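Local structure of 3-oxosteroid 1-dehydrogenase (Sterolibacterium denitrificans, 7P18) at residues N342-I347 and C477-G482; G353-N358 and G451-F456; P382-F387 and Y486-V491. The protein probably catalyses the FAD-dependent 1,2-dehydrogenation of 3-oxosteroids, and here holds FAD and the steroid androsta-1,4-diene-3,17-dione. All blocks are in the same frame, centred on the assembly; numbering follows the deposited sequence. Where two conformers were deposited one is given.

Interaction 1. Residues N342-I347 and C477-G482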
ATOM      1  N   ASN A 342     -16.145  -5.109   1.436  1.00 22.26           N
ATOM      2  CA  ASN A 342     -16.521  -6.288   2.272  1.00 22.19           C
ATOM      3  C   ASN A 342     -17.875  -6.040   2.941  1.00 23.78           C
ATOM      4  O   ASN A 342     -18.496  -7.026   3.440  1.00 24.59           O
ATOM      5  CB  ASN A 342     -15.496  -6.593   3.354  1.00 22.23           C
ATOM      6  CG  ASN A 342     -14.159  -7.043   2.803  1.00 23.72           C
ATOM      7  OD1 ASN A 342     -13.696  -6.489   1.812  1.00 21.99           O
ATOM      8  ND2 ASN A 342     -13.499  -7.948   3.516  1.00 22.08           N
ATOM      9  N   LEU A 343     -18.323  -4.791   2.972  1.00 23.33           N
ATOM     10  CA  LEU A 343     -19.593  -4.393   3.654  1.00 25.14           C
ATOM     11  C   LEU A 343     -20.798  -4.962   2.926  1.00 22.75           C
ATOM     12  O   LEU A 343     -20.789  -5.223   1.715  1.00 25.94           O
ATOM     13  CB  LEU A 343     -19.645  -2.878   3.817  1.00 25.50           C
ATOM     14  CG  LEU A 343     -18.630  -2.325   4.818  1.00 26.69           C
ATOM     15  CD1 LEU A 343     -18.538  -0.814   4.698  1.00 29.74           C
ATOM     16  CD2 LEU A 343     -18.999  -2.709   6.235  1.00 29.95           C
ATOM     17  N   PRO A 344     -21.886  -5.260   3.674  1.00 22.52           N
ATOM     18  CA  PRO A 344     -23.030  -5.958   3.105  1.00 23.22           C
ATOM     19  C   PRO A 344     -23.967  -5.049   2.294  1.00 24.97           C
ATOM     20  O   PRO A 344     -24.259  -3.978   2.749  1.00 25.88           O
ATOM     21  CB  PRO A 344     -23.708  -6.523   4.379  1.00 22.18           C
ATOM     22  CG  PRO A 344     -23.452  -5.511   5.390  1.00 23.89           C
ATOM     23  CD  PRO A 344     -22.020  -5.058   5.122  1.00 24.49           C
ATOM     24  N   GLY A 345     -24.366  -5.511   1.106  1.00 22.79           N
ATOM     25  CA  GLY A 345     -25.332  -4.810   0.239  1.00 27.46           C
ATOM     26  C   GLY A 345     -24.703  -4.195  -1.013  1.00 27.54           C
ATOM     27  O   GLY A 345     -25.423  -3.483  -1.708  1.00 28.73           O
ATOM     28  N   CYS A 346     -23.419  -4.424  -1.283  1.00 25.48           N
ATOM     29  CA  CYS A 346     -22.794  -3.869  -2.522  1.00 26.37           C
ATOM     30  C   CYS A 346     -22.368  -5.010  -3.431  1.00 31.34           C
ATOM     31  O   CYS A 346     -21.929  -6.063  -2.918  1.00 34.33           O
ATOM     32  CB  CYS A 346     -21.649  -2.940  -2.202  1.00 28.51           C
ATOM     33  SG  CYS A 346     -20.181  -3.746  -1.501  1.00 28.05           S
ATOM     34  N   ILE A 347     -22.519  -4.837  -4.743  1.00 24.91           N
ATOM     35  CA  ILE A 347     -22.067  -5.868  -5.718  1.00 23.71           C
ATOM     36  C   ILE A 347     -21.205  -5.195  -6.776  1.00 24.93           C
ATOM     37  O   ILE A 347     -21.384  -3.997  -7.011  1.00 22.94           O
ATOM     38  CB  ILE A 347     -23.232  -6.660  -6.339  1.00 25.39           C
ATOM     39  CG1 ILE A 347     -24.260  -5.790  -7.061  1.00 24.81           C
ATOM     40  CG2 ILE A 347     -23.882  -7.552  -5.291  1.00 25.84           C
ATOM     41  CD1 ILE A 347     -25.159  -6.623  -7.964  1.00 26.75           C
ATOM     42  N   CYS A 477     -21.182  -9.976   5.480  1.00 24.90           N
ATOM     43  CA  CYS A 477     -20.773  -9.426   4.156  1.00 25.92           C
ATOM     44  C   CYS A 477     -21.955  -9.364   3.178  1.00 28.21           C
ATOM     45  O   CYS A 477     -21.743  -8.838   2.034  1.00 25.02           O
ATOM     46  CB  CYS A 477     -19.659 -10.282   3.534  1.00 23.58           C
ATOM     47  SG  CYS A 477     -18.133 -10.245   4.502  1.00 23.38           S
ATOM     48  N   LEU A 478     -23.136  -9.915   3.508  1.00 26.19           N
ATOM     49  CA  LEU A 478     -24.237 -10.021   2.518  1.00 26.98           C
ATOM     50  C   LEU A 478     -25.513  -9.367   3.091  1.00 32.51           C
ATOM     51  O   LEU A 478     -25.927  -9.731   4.217  1.00 29.48           O
ATOM     52  CB  LEU A 478     -24.510 -11.477   2.174  1.00 28.91           C
ATOM     53  CG  LEU A 478     -23.419 -12.227   1.411  1.00 25.77           C
ATOM     54  CD1 LEU A 478     -23.802 -13.686   1.260  1.00 27.21           C
ATOM     55  CD2 LEU A 478     -23.160 -11.585   0.046  1.00 25.28           C
ATOM     56  N   ALA A 479     -26.103  -8.415   2.364  1.00 29.71           N
ATOM     57  CA  ALA A 479     -27.431  -7.826   2.716  1.00 28.51           C
ATOM     58  C   ALA A 479     -28.223  -7.591   1.443  1.00 32.45           C
ATOM     59  O   ALA A 479     -27.656  -7.458   0.351  1.00 29.17           O
ATOM     60  CB  ALA A 479     -27.296  -6.560   3.549  1.00 25.64           C
ATOM     61  N   PRO A 480     -29.572  -7.522   1.542  1.00 33.23           N
ATOM     62  CA  PRO A 480     -30.403  -7.185   0.392  1.00 31.46           C
ATOM     63  C   PRO A 480     -30.125  -5.818  -0.234  1.00 27.69           C
ATOM     64  O   PRO A 480     -29.729  -4.902   0.449  1.00 32.67           O
ATOM     65  CB  PRO A 480     -31.850  -7.160   0.959  1.00 34.95           C
ATOM     66  CG  PRO A 480     -31.787  -7.983   2.225  1.00 36.31           C
ATOM     67  CD  PRO A 480     -30.376  -7.801   2.752  1.00 35.79           C
ATOM     68  N   ILE A 481     -30.378  -5.733  -1.534  1.00 29.18           N
ATOM     69  CA  ILE A 481     -30.357  -4.475  -2.323  1.00 32.39           C
ATOM     70  C   ILE A 481     -31.800  -4.251  -2.797  1.00 28.87           C
ATOM     71  O   ILE A 481     -32.271  -5.058  -3.621  1.00 32.23           O
ATOM     72  CB  ILE A 481     -29.362  -4.585  -3.486  1.00 33.74           C
ATOM     73  CG1 ILE A 481     -27.928  -4.777  -2.988  1.00 31.95           C
ATOM     74  CG2 ILE A 481     -29.511  -3.364  -4.387  1.00 33.10           C
ATOM     75  CD1 ILE A 481     -26.981  -5.314  -4.058  1.00 34.67           C
ATOM     76  N   GLY A 482     -32.492  -3.265  -2.229  1.00 36.80           N
ATOM     77  CA  GLY A 482     -33.918  -3.051  -2.570  1.00 38.03           C
ATOM     78  C   GLY A 482     -34.532  -1.759  -2.053  1.00 38.20           C
ATOM     79  O   GLY A 482     -35.753  -1.604  -2.244  1.00 39.27           O
TER
HETATM   80  O   HOH W   1     -24.529  -8.151  -0.354  1.00 26.87           O
HETATM   81  O   HOH W   2     -22.094  -8.223  -1.339  1.00 25.29           O
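Pro344 and Gly345 meet the 477-482 loop first through CA-H...O contacts. Pro344 CA approaches Cys477 O at 3.3 Å, with an angle of 149° at the hydrogen, and Gly345 CA lies 3.5 Å from Ala479 O. Asn342 O in turn receives the CA-H of Cys477, CA to O 3.4 Å, so both segments give and receive. Residues 343-346 form a type II beta turn with Gly345 at its third position. The phi of 109° there suits glycine: a CB would jam against the carbonyl O of Pro344 and come close to Ala479 CB.

Side-chain packing joins the same residues. Pro344 CB sits over the Cys477-Leu478 peptide and makes an apolar contact with Ala479 CB at 3.7 Å. Ile481 CG1, anti to its own carbonyl carbon (chi1 -63°), presses on Gly345 O at 3.1 Å, a tight fit, while its CD1 continues to an apolar contact with Ile347 CG2, 4.0 Å away.

A water bridges the two backbones, accepting from Gly345 N at 3.0 Å and from Ala479 N at 3.2 Å and so satisfying an amide of each loop.

The loops are further tied to their surroundings: Lys458 NZ bonds Cys477 O, and Asn342 ND2 reaches Asp464 O. On helix 434-450, Asn444 and Asn445 bond Ala479 O and Ile481 N, and Ser440 and Asn444 pack on Ile347. Cys346 and Ile347 lead into the sheet beside strand 383-387, with Phe391 of helix 389-394 against Leu343 and Cys346.

Interaction 2. Residues G353-N358 and G451-F456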
ATOM      1  N   GLY A 353     -23.742  -6.610 -16.677  1.00 29.20           N
ATOM      2  CA  GLY A 353     -24.401  -6.622 -15.351  1.00 30.46           C
ATOM      3  C   GLY A 353     -24.170  -7.903 -14.549  1.00 30.64           C
ATOM      4  O   GLY A 353     -24.940  -8.177 -13.608  1.00 29.54           O
ATOM      5  N   GLN A 354     -23.134  -8.665 -14.863  1.00 29.88           N
ATOM      6  CA  GLN A 354     -22.856  -9.951 -14.171  1.00 30.26           C
ATOM      7  C   GLN A 354     -21.746  -9.732 -13.141  1.00 28.78           C
ATOM      8  O   GLN A 354     -20.779  -8.964 -13.438  1.00 27.10           O
ATOM      9  CB  GLN A 354     -22.397 -11.041 -15.140  1.00 35.41           C
ATOM     10  CG  GLN A 354     -23.282 -11.267 -16.365  1.00 41.48           C
ATOM     11  CD  GLN A 354     -22.440 -11.940 -17.436  1.00 49.42           C
ATOM     12  OE1 GLN A 354     -21.279 -11.585 -17.699  1.00 57.88           O
ATOM     13  NE2 GLN A 354     -23.008 -12.935 -18.083  1.00 50.87           N
ATOM     14  N   ARG A 355     -21.823 -10.439 -12.014  1.00 27.26           N
ATOM     15  CA  ARG A 355     -20.707 -10.515 -11.035  1.00 27.40           C
ATOM     16  C   ARG A 355     -19.598 -11.404 -11.590  1.00 24.79           C
ATOM     17  O   ARG A 355     -19.911 -12.360 -12.332  1.00 25.22           O
ATOM     18  CB  ARG A 355     -21.203 -11.018  -9.673  1.00 25.94           C
ATOM     19  CG  ARG A 355     -22.118 -10.031  -8.966  1.00 28.44           C
ATOM     20  CD  ARG A 355     -22.671 -10.630  -7.677  1.00 31.04           C
ATOM     21  NE  ARG A 355     -21.620 -10.920  -6.707  1.00 28.47           N
ATOM     22  CZ  ARG A 355     -21.416 -12.088  -6.097  1.00 28.43           C
ATOM     23  NH1 ARG A 355     -22.195 -13.130  -6.332  1.00 26.26           N
ATOM     24  NH2 ARG A 355     -20.403 -12.215  -5.246  1.00 28.47           N
ATOM     25  N   PHE A 356     -18.333 -11.156 -11.212  1.00 24.06           N
ATOM     26  CA  PHE A 356     -17.181 -11.966 -11.716  1.00 22.53           C
ATOM     27  C   PHE A 356     -16.143 -12.214 -10.623  1.00 23.56           C
ATOM     28  O   PHE A 356     -15.169 -13.004 -10.886  1.00 24.29           O
ATOM     29  CB  PHE A 356     -16.517 -11.308 -12.922  1.00 22.89           C
ATOM     30  CG  PHE A 356     -16.020  -9.909 -12.718  1.00 21.52           C
ATOM     31  CD1 PHE A 356     -14.749  -9.678 -12.259  1.00 21.60           C
ATOM     32  CD2 PHE A 356     -16.840  -8.816 -12.960  1.00 22.61           C
ATOM     33  CE1 PHE A 356     -14.305  -8.387 -12.044  1.00 22.67           C
ATOM     34  CE2 PHE A 356     -16.410  -7.527 -12.726  1.00 24.78           C
ATOM     35  CZ  PHE A 356     -15.129  -7.310 -12.261  1.00 23.96           C
ATOM     36  N   ILE A 357     -16.321 -11.578  -9.458  1.00 24.36           N
ATOM     37  CA  ILE A 357     -15.336 -11.608  -8.348  1.00 25.74           C
ATOM     38  C   ILE A 357     -16.066 -11.518  -7.012  1.00 24.79           C
ATOM     39  O   ILE A 357     -16.973 -10.681  -6.867  1.00 24.98           O
ATOM     40  CB  ILE A 357     -14.285 -10.496  -8.508  1.00 24.03           C
ATOM     41  CG1 ILE A 357     -13.159 -10.588  -7.475  1.00 25.25           C
ATOM     42  CG2 ILE A 357     -14.889  -9.081  -8.528  1.00 25.82           C
ATOM     43  CD1 ILE A 357     -12.316 -11.841  -7.542  1.00 27.32           C
ATOM     44  N   ASN A 358     -15.569 -12.285  -6.033  1.00 22.98           N
ATOM     45  CA  ASN A 358     -15.829 -12.040  -4.596  1.00 23.82           C
ATOM     46  C   ASN A 358     -15.571 -10.567  -4.306  1.00 22.22           C
ATOM     47  O   ASN A 358     -14.403 -10.134  -4.384  1.00 25.92           O
ATOM     48  CB  ASN A 358     -15.028 -12.990  -3.700  1.00 23.29           C
ATOM     49  CG  ASN A 358     -15.208 -12.718  -2.214  1.00 25.22           C
ATOM     50  OD1 ASN A 358     -16.006 -11.880  -1.811  1.00 24.78           O
ATOM     51  ND2 ASN A 358     -14.466 -13.447  -1.390  1.00 24.70           N
ATOM     52  N   GLY A 451     -27.312 -16.434   3.805  1.00 39.15           N
ATOM     53  CA  GLY A 451     -25.912 -16.053   4.101  1.00 35.40           C
ATOM     54  C   GLY A 451     -24.868 -16.779   3.257  1.00 33.73           C
ATOM     55  O   GLY A 451     -23.699 -16.850   3.698  1.00 33.23           O
ATOM     56  N   LYS A 452     -25.245 -17.305   2.089  0.50 31.17           N
ATOM     57  CA  LYS A 452     -24.316 -18.045   1.197  0.50 32.05           C
ATOM     58  C   LYS A 452     -24.338 -17.432  -0.209  0.50 29.58           C
ATOM     59  O   LYS A 452     -25.367 -17.501  -0.908  0.50 27.82           O
ATOM     60  CB  LYS A 452     -24.642 -19.540   1.179  0.50 33.36           C
ATOM     61  CG  LYS A 452     -24.590 -20.219   2.545  0.50 34.81           C
ATOM     62  CD  LYS A 452     -23.189 -20.312   3.114  0.50 35.95           C
ATOM     63  CE  LYS A 452     -22.877 -21.663   3.718  0.50 38.41           C
ATOM     64  NZ  LYS A 452     -21.450 -22.003   3.511  0.50 41.86           N
ATOM     65  N   ASP A 453     -23.206 -16.859  -0.612  1.00 31.87           N
ATOM     66  CA  ASP A 453     -22.966 -16.398  -1.994  1.00 27.65           C
ATOM     67  C   ASP A 453     -22.574 -17.639  -2.786  1.00 30.53           C
ATOM     68  O   ASP A 453     -21.415 -18.104  -2.650  1.00 25.65           O
ATOM     69  CB  ASP A 453     -21.920 -15.284  -1.981  1.00 28.33           C
ATOM     70  CG  ASP A 453     -21.329 -14.988  -3.347  1.00 27.15           C
ATOM     71  OD1 ASP A 453     -21.885 -15.474  -4.369  1.00 25.80           O
ATOM     72  OD2 ASP A 453     -20.282 -14.299  -3.385  1.00 24.58           O
ATOM     73  N   ARG A 454     -23.509 -18.163  -3.569  1.00 30.94           N
ATOM     74  CA  ARG A 454     -23.345 -19.473  -4.244  1.00 32.05           C
ATOM     75  C   ARG A 454     -22.344 -19.371  -5.397  1.00 33.25           C
ATOM     76  O   ARG A 454     -21.904 -20.422  -5.836  1.00 36.64           O
ATOM     77  CB  ARG A 454     -24.682 -19.983  -4.780  1.00 34.89           C
ATOM     78  CG  ARG A 454     -25.713 -20.260  -3.698  1.00 36.62           C
ATOM     79  CD  ARG A 454     -25.342 -21.417  -2.774  1.00 40.46           C
ATOM     80  NE  ARG A 454     -26.324 -21.576  -1.701  1.00 44.41           N
ATOM     81  CZ  ARG A 454     -26.200 -22.367  -0.641  1.00 44.20           C
ATOM     82  NH1 ARG A 454     -25.112 -23.099  -0.462  1.00 46.43           N
ATOM     83  NH2 ARG A 454     -27.158 -22.393   0.273  1.00 48.72           N
ATOM     84  N   GLU A 455     -21.989 -18.168  -5.869  1.00 31.26           N
ATOM     85  CA  GLU A 455     -21.062 -18.003  -7.017  1.00 33.39           C
ATOM     86  C   GLU A 455     -19.638 -17.707  -6.549  1.00 29.54           C
ATOM     87  O   GLU A 455     -18.715 -18.342  -7.050  1.00 30.11           O
ATOM     88  CB  GLU A 455     -21.607 -16.935  -7.965  1.00 32.92           C
ATOM     89  CG  GLU A 455     -22.821 -17.447  -8.731  1.00 38.22           C
ATOM     90  CD  GLU A 455     -23.542 -16.363  -9.497  1.00 45.03           C
ATOM     91  OE1 GLU A 455     -23.015 -15.937 -10.533  1.00 55.41           O
ATOM     92  OE2 GLU A 455     -24.605 -15.912  -9.023  1.00 56.18           O
ATOM     93  N   PHE A 456     -19.427 -16.756  -5.653  1.00 26.63           N
ATOM     94  CA  PHE A 456     -18.046 -16.354  -5.252  1.00 28.23           C
ATOM     95  C   PHE A 456     -17.794 -16.441  -3.733  1.00 28.12           C
ATOM     96  O   PHE A 456     -16.697 -16.005  -3.317  1.00 25.61           O
ATOM     97  CB  PHE A 456     -17.759 -14.971  -5.823  1.00 27.20           C
ATOM     98  CG  PHE A 456     -17.890 -14.926  -7.325  1.00 27.72           C
ATOM     99  CD1 PHE A 456     -16.975 -15.594  -8.124  1.00 28.21           C
ATOM    100  CD2 PHE A 456     -18.969 -14.297  -7.927  1.00 28.59           C
ATOM    101  CE1 PHE A 456     -17.118 -15.599  -9.503  1.00 28.64           C
ATOM    102  CE2 PHE A 456     -19.117 -14.292  -9.305  1.00 29.50           C
ATOM    103  CZ  PHE A 456     -18.171 -14.922 -10.092  1.00 29.07           C
TER
HETATM  104  O   HOH W   3     -24.337 -13.424  -8.361  1.00 32.51           O
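Arg355 and Asp453 meet tip to tip in an end-on salt bridge, NH1 giving to OD1 at 3.1 Å and NH2 to OD2 at 2.8 Å. Guanidinium and carboxylate planes are turned 59° apart, and both oxygens are met from above the carboxylate plane. Glu359 also pairs with NH2, and Lys458 N with Asp453 OD2. Asp453 OD1 takes two further bonds, from Glu455 N and, almost straight at 176°, from Phe456 N. This Asx turn, widened to an Asx motif, shapes the loop that follows helix 434-450. An alanine in place of Asp453 would probably leave the Arg355 guanidinium without this mate and the backbone amides of Glu455, Phe456 and Lys458 without this acceptor, freeing the turn to shift. Phe456 and Arg355 slide past each other in opposite directions, their planes 83° apart. Phe456 CD2 lies over one guanidinium face, near its rim and 3.7 Å from Arg355 NH2. A face of the same ring covers the Phe356-Ile357 peptide: Phe356 C is 3.4 Å from Phe456 CZ, and Ile357 N is over the ring centre. Water 3 accepts from Arg355 NH1 at 3.0 Å and donates to Glu455 OE2 at 2.6 Å, an oxygen also bonded to Tyr447 OH.

Interaction 3. Residues P382-F387 and Y486-V491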
ATOM      1  N   PRO A 382     -13.019  -0.238 -16.782  1.00 23.32           N
ATOM      2  CA  PRO A 382     -13.442  -0.354 -15.384  1.00 21.67           C
ATOM      3  C   PRO A 382     -14.660  -1.253 -15.198  1.00 23.80           C
ATOM      4  O   PRO A 382     -15.233  -1.729 -16.157  1.00 21.18           O
ATOM      5  CB  PRO A 382     -13.809   1.074 -14.983  1.00 23.53           C
ATOM      6  CG  PRO A 382     -14.260   1.699 -16.278  1.00 24.18           C
ATOM      7  CD  PRO A 382     -13.358   1.079 -17.331  1.00 25.25           C
ATOM      8  N   ALA A 383     -15.002  -1.508 -13.926  1.00 22.95           N
ATOM      9  CA  ALA A 383     -16.195  -2.262 -13.503  1.00 21.32           C
ATOM     10  C   ALA A 383     -17.044  -1.329 -12.645  1.00 20.22           C
ATOM     11  O   ALA A 383     -16.692  -0.157 -12.534  1.00 21.85           O
ATOM     12  CB  ALA A 383     -15.786  -3.528 -12.765  1.00 23.58           C
ATOM     13  N   TRP A 384     -18.188  -1.817 -12.172  1.00 22.28           N
ATOM     14  CA  TRP A 384     -19.241  -0.984 -11.546  1.00 23.80           C
ATOM     15  C   TRP A 384     -19.579  -1.559 -10.182  1.00 20.50           C
ATOM     16  O   TRP A 384     -19.903  -2.765 -10.099  1.00 23.95           O
ATOM     17  CB  TRP A 384     -20.469  -0.868 -12.451  1.00 24.20           C
ATOM     18  CG  TRP A 384     -20.133  -0.085 -13.677  1.00 24.12           C
ATOM     19  CD1 TRP A 384     -19.745  -0.607 -14.873  1.00 27.57           C
ATOM     20  CD2 TRP A 384     -20.006   1.339 -13.785  1.00 25.15           C
ATOM     21  NE1 TRP A 384     -19.426   0.403 -15.737  1.00 30.03           N
ATOM     22  CE2 TRP A 384     -19.588   1.603 -15.105  1.00 28.73           C
ATOM     23  CE3 TRP A 384     -20.256   2.414 -12.932  1.00 26.87           C
ATOM     24  CZ2 TRP A 384     -19.384   2.895 -15.564  1.00 28.63           C
ATOM     25  CZ3 TRP A 384     -20.032   3.694 -13.376  1.00 29.56           C
ATOM     26  CH2 TRP A 384     -19.597   3.928 -14.679  1.00 29.23           C
ATOM     27  N   LEU A 385     -19.598  -0.670  -9.199  1.00 22.28           N
ATOM     28  CA  LEU A 385     -20.033  -1.035  -7.825  1.00 23.44           C
ATOM     29  C   LEU A 385     -21.440  -0.480  -7.615  1.00 23.56           C
ATOM     30  O   LEU A 385     -21.619   0.706  -7.871  1.00 24.00           O
ATOM     31  CB  LEU A 385     -19.040  -0.451  -6.835  1.00 23.37           C
ATOM     32  CG  LEU A 385     -19.410  -0.695  -5.378  1.00 27.41           C
ATOM     33  CD1 LEU A 385     -19.025  -2.103  -5.016  1.00 26.70           C
ATOM     34  CD2 LEU A 385     -18.739   0.321  -4.492  1.00 31.62           C
ATOM     35  N   ILE A 386     -22.371  -1.341  -7.218  1.00 26.17           N
ATOM     36  CA  ILE A 386     -23.833  -1.035  -7.079  1.00 23.71           C
ATOM     37  C   ILE A 386     -24.256  -1.244  -5.622  1.00 24.17           C
ATOM     38  O   ILE A 386     -23.878  -2.269  -5.020  1.00 22.93           O
ATOM     39  CB  ILE A 386     -24.648  -1.936  -8.013  1.00 25.28           C
ATOM     40  CG1 ILE A 386     -24.063  -1.994  -9.430  1.00 25.55           C
ATOM     41  CG2 ILE A 386     -26.113  -1.496  -7.985  1.00 26.64           C
ATOM     42  CD1 ILE A 386     -24.192  -0.703 -10.213  1.00 24.57           C
ATOM     43  N   PHE A 387     -24.978  -0.283  -5.044  1.00 24.53           N
ATOM     44  CA  PHE A 387     -25.600  -0.453  -3.701  1.00 24.47           C
ATOM     45  C   PHE A 387     -26.856   0.430  -3.605  1.00 29.38           C
ATOM     46  O   PHE A 387     -27.114   1.239  -4.546  1.00 26.59           O
ATOM     47  CB  PHE A 387     -24.586  -0.134  -2.605  1.00 23.33           C
ATOM     48  CG  PHE A 387     -23.897   1.196  -2.681  1.00 23.78           C
ATOM     49  CD1 PHE A 387     -24.482   2.341  -2.149  1.00 23.08           C
ATOM     50  CD2 PHE A 387     -22.640   1.301  -3.263  1.00 27.01           C
ATOM     51  CE1 PHE A 387     -23.830   3.562  -2.180  1.00 23.43           C
ATOM     52  CE2 PHE A 387     -21.997   2.525  -3.298  1.00 25.32           C
ATOM     53  CZ  PHE A 387     -22.592   3.656  -2.774  1.00 25.56           C
ATOM     54  N   TYR A 486     -30.801   4.043  -5.770  1.00 30.46           N
ATOM     55  CA  TYR A 486     -29.693   3.125  -6.128  1.00 26.17           C
ATOM     56  C   TYR A 486     -28.498   3.957  -6.597  1.00 29.37           C
ATOM     57  O   TYR A 486     -28.667   5.020  -7.259  1.00 25.87           O
ATOM     58  CB  TYR A 486     -30.140   2.131  -7.181  1.00 28.33           C
ATOM     59  CG  TYR A 486     -31.287   1.298  -6.683  1.00 33.68           C
ATOM     60  CD1 TYR A 486     -31.086   0.270  -5.779  1.00 30.85           C
ATOM     61  CD2 TYR A 486     -32.593   1.583  -7.068  1.00 35.72           C
ATOM     62  CE1 TYR A 486     -32.151  -0.509  -5.334  1.00 30.88           C
ATOM     63  CE2 TYR A 486     -33.658   0.813  -6.637  1.00 34.69           C
ATOM     64  CZ  TYR A 486     -33.441  -0.225  -5.750  1.00 36.74           C
ATOM     65  OH  TYR A 486     -34.490  -0.967  -5.269  1.00 32.79           O
ATOM     66  N   TYR A 487     -27.301   3.471  -6.250  1.00 25.52           N
ATOM     67  CA  TYR A 487     -26.034   4.192  -6.503  1.00 23.61           C
ATOM     68  C   TYR A 487     -25.098   3.288  -7.289  1.00 25.99           C
ATOM     69  O   TYR A 487     -25.111   2.058  -7.103  1.00 24.65           O
ATOM     70  CB  TYR A 487     -25.357   4.626  -5.208  1.00 23.81           C
ATOM     71  CG  TYR A 487     -26.093   5.704  -4.476  1.00 25.31           C
ATOM     72  CD1 TYR A 487     -27.166   5.408  -3.643  1.00 26.18           C
ATOM     73  CD2 TYR A 487     -25.733   7.023  -4.632  1.00 27.52           C
ATOM     74  CE1 TYR A 487     -27.829   6.421  -2.969  1.00 27.08           C
ATOM     75  CE2 TYR A 487     -26.379   8.042  -3.954  1.00 27.44           C
ATOM     76  CZ  TYR A 487     -27.442   7.729  -3.124  1.00 27.85           C
ATOM     77  OH  TYR A 487     -28.097   8.717  -2.460  1.00 27.62           O
ATOM     78  N   ALA A 488     -24.313   3.903  -8.173  1.00 24.72           N
ATOM     79  CA  ALA A 488     -23.205   3.224  -8.870  1.00 24.79           C
ATOM     80  C   ALA A 488     -21.955   4.051  -8.651  1.00 23.53           C
ATOM     81  O   ALA A 488     -22.029   5.278  -8.622  1.00 23.40           O
ATOM     82  CB  ALA A 488     -23.458   3.012 -10.339  1.00 23.73           C
ATOM     83  N   MET A 489     -20.832   3.347  -8.560  1.00 22.17           N
ATOM     84  CA  MET A 489     -19.496   3.967  -8.558  1.00 23.01           C
ATOM     85  C   MET A 489     -18.631   3.193  -9.569  1.00 21.22           C
ATOM     86  O   MET A 489     -18.855   1.986  -9.808  1.00 22.01           O
ATOM     87  CB  MET A 489     -18.891   3.979  -7.158  1.00 23.51           C
ATOM     88  CG  MET A 489     -19.699   4.875  -6.225  1.00 26.04           C
ATOM     89  SD  MET A 489     -19.106   4.837  -4.519  1.00 26.10           S
ATOM     90  CE  MET A 489     -17.635   5.859  -4.625  1.00 27.76           C
ATOM     91  N   ARG A 490     -17.799   3.943 -10.263  1.00 21.65           N
ATOM     92  CA  ARG A 490     -16.900   3.418 -11.306  1.00 21.93           C
ATOM     93  C   ARG A 490     -15.610   2.941 -10.635  1.00 19.55           C
ATOM     94  O   ARG A 490     -14.863   3.778 -10.111  1.00 23.06           O
ATOM     95  CB  ARG A 490     -16.611   4.505 -12.343  1.00 23.41           C
ATOM     96  CG  ARG A 490     -15.643   4.049 -13.433  1.00 26.04           C
ATOM     97  CD  ARG A 490     -15.168   5.204 -14.321  1.00 26.31           C
ATOM     98  NE  ARG A 490     -14.954   6.425 -13.568  1.00 26.78           N
ATOM     99  CZ  ARG A 490     -15.432   7.634 -13.885  1.00 30.73           C
ATOM    100  NH1 ARG A 490     -15.976   7.855 -15.074  1.00 29.58           N
ATOM    101  NH2 ARG A 490     -15.286   8.626 -13.020  1.00 27.19           N
ATOM    102  N   VAL A 491     -15.368   1.650 -10.702  1.00 23.83           N
ATOM    103  CA  VAL A 491     -14.158   1.021 -10.117  1.00 21.22           C
ATOM    104  C   VAL A 491     -13.109   0.832 -11.233  1.00 19.54           C
ATOM    105  O   VAL A 491     -13.248  -0.058 -12.105  1.00 22.79           O
ATOM    106  CB  VAL A 491     -14.546  -0.279  -9.398  1.00 27.20           C
ATOM    107  CG1 VAL A 491     -13.323  -0.926  -8.877  1.00 31.59           C
ATOM    108  CG2 VAL A 491     -15.478  -0.004  -8.219  1.00 29.85           C
TER
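Leu385 and Met489 form the middle pair of an antiparallel ladder, whose strand axes run at 154° to each other. Three hydrogen-bonded pairs, Ala383-Val491, Leu385-Met489 and Phe387-Tyr487, carry two backbone bonds each; Leu385 N to Met489 O, at 2.8 Å and 177°, is nearly straight. The non-hydrogen-bonded pairs Trp384-Arg490 and Ile386-Ala488 alternate with them. CA-H...O contacts supplement the ladder, among them Ala488 CA to Leu385 O at 3.1 Å.

Aromatic contacts dominate one end of the face bearing Leu385 and Met489. Tyr487 CB makes a CH-pi contact over the Phe387 ring, 3.9 Å from its centroid and offset toward the rim. On the Phe387 side, chi1 of 54° sets CG between the backbone N and the carbonyl carbon. Met489 SD meets the same ring at its edge, 3.9 Å from Phe387 CE2, a Met-aromatic contact. The Tyr487 and Phe387 rings are near parallel but slid apart, barely overlapping; Tyr487 OH bonds Asp408.

Apolar contacts run along both faces. Val491 CG2 lies 3.8 Å from Leu385 CB on the first. On the other, Trp384 CZ3 is 3.7 Å from Arg490 CB, and Arg490 CG sits over one indole face near the rim. Pro382, preceded by a cis peptide, lies side by side with the aliphatic part of Arg490. Ile386 CD1 meets Ala488 CB at 3.8 Å.

Strand 347-349 bonds to the far edge of 383-387 and strand 418-420 to that of 486-491, so both strands are interior to this antiparallel sheet and the pairing is mostly buried; the sheet is distinct from the parallel one of the Rossmann-type FAD-binding fold.

In the fold
Along the chain, residues 342-347 come first and pair with 477-482, closing the long loop of interaction 1. Interaction 2 is nested inside it: 353-358 meets 451-456, at the exit of helix 434-450. Residues 382-387 lie within both loops, but their partner 486-491 follows both, so interaction 3 crosses interactions 1 and 2. Ile347 O and Ile386 N, 2.8 Å apart, probably bond and so join interaction 1 to the sheet. Leu478 CD1 packs on Asp453 N, Ile347 CG2 on Arg355 CD and Phe356 CZ on Ala383 CB. Together the contacts tie the antiparallel sheet to helix 434-450 and its flanking loops.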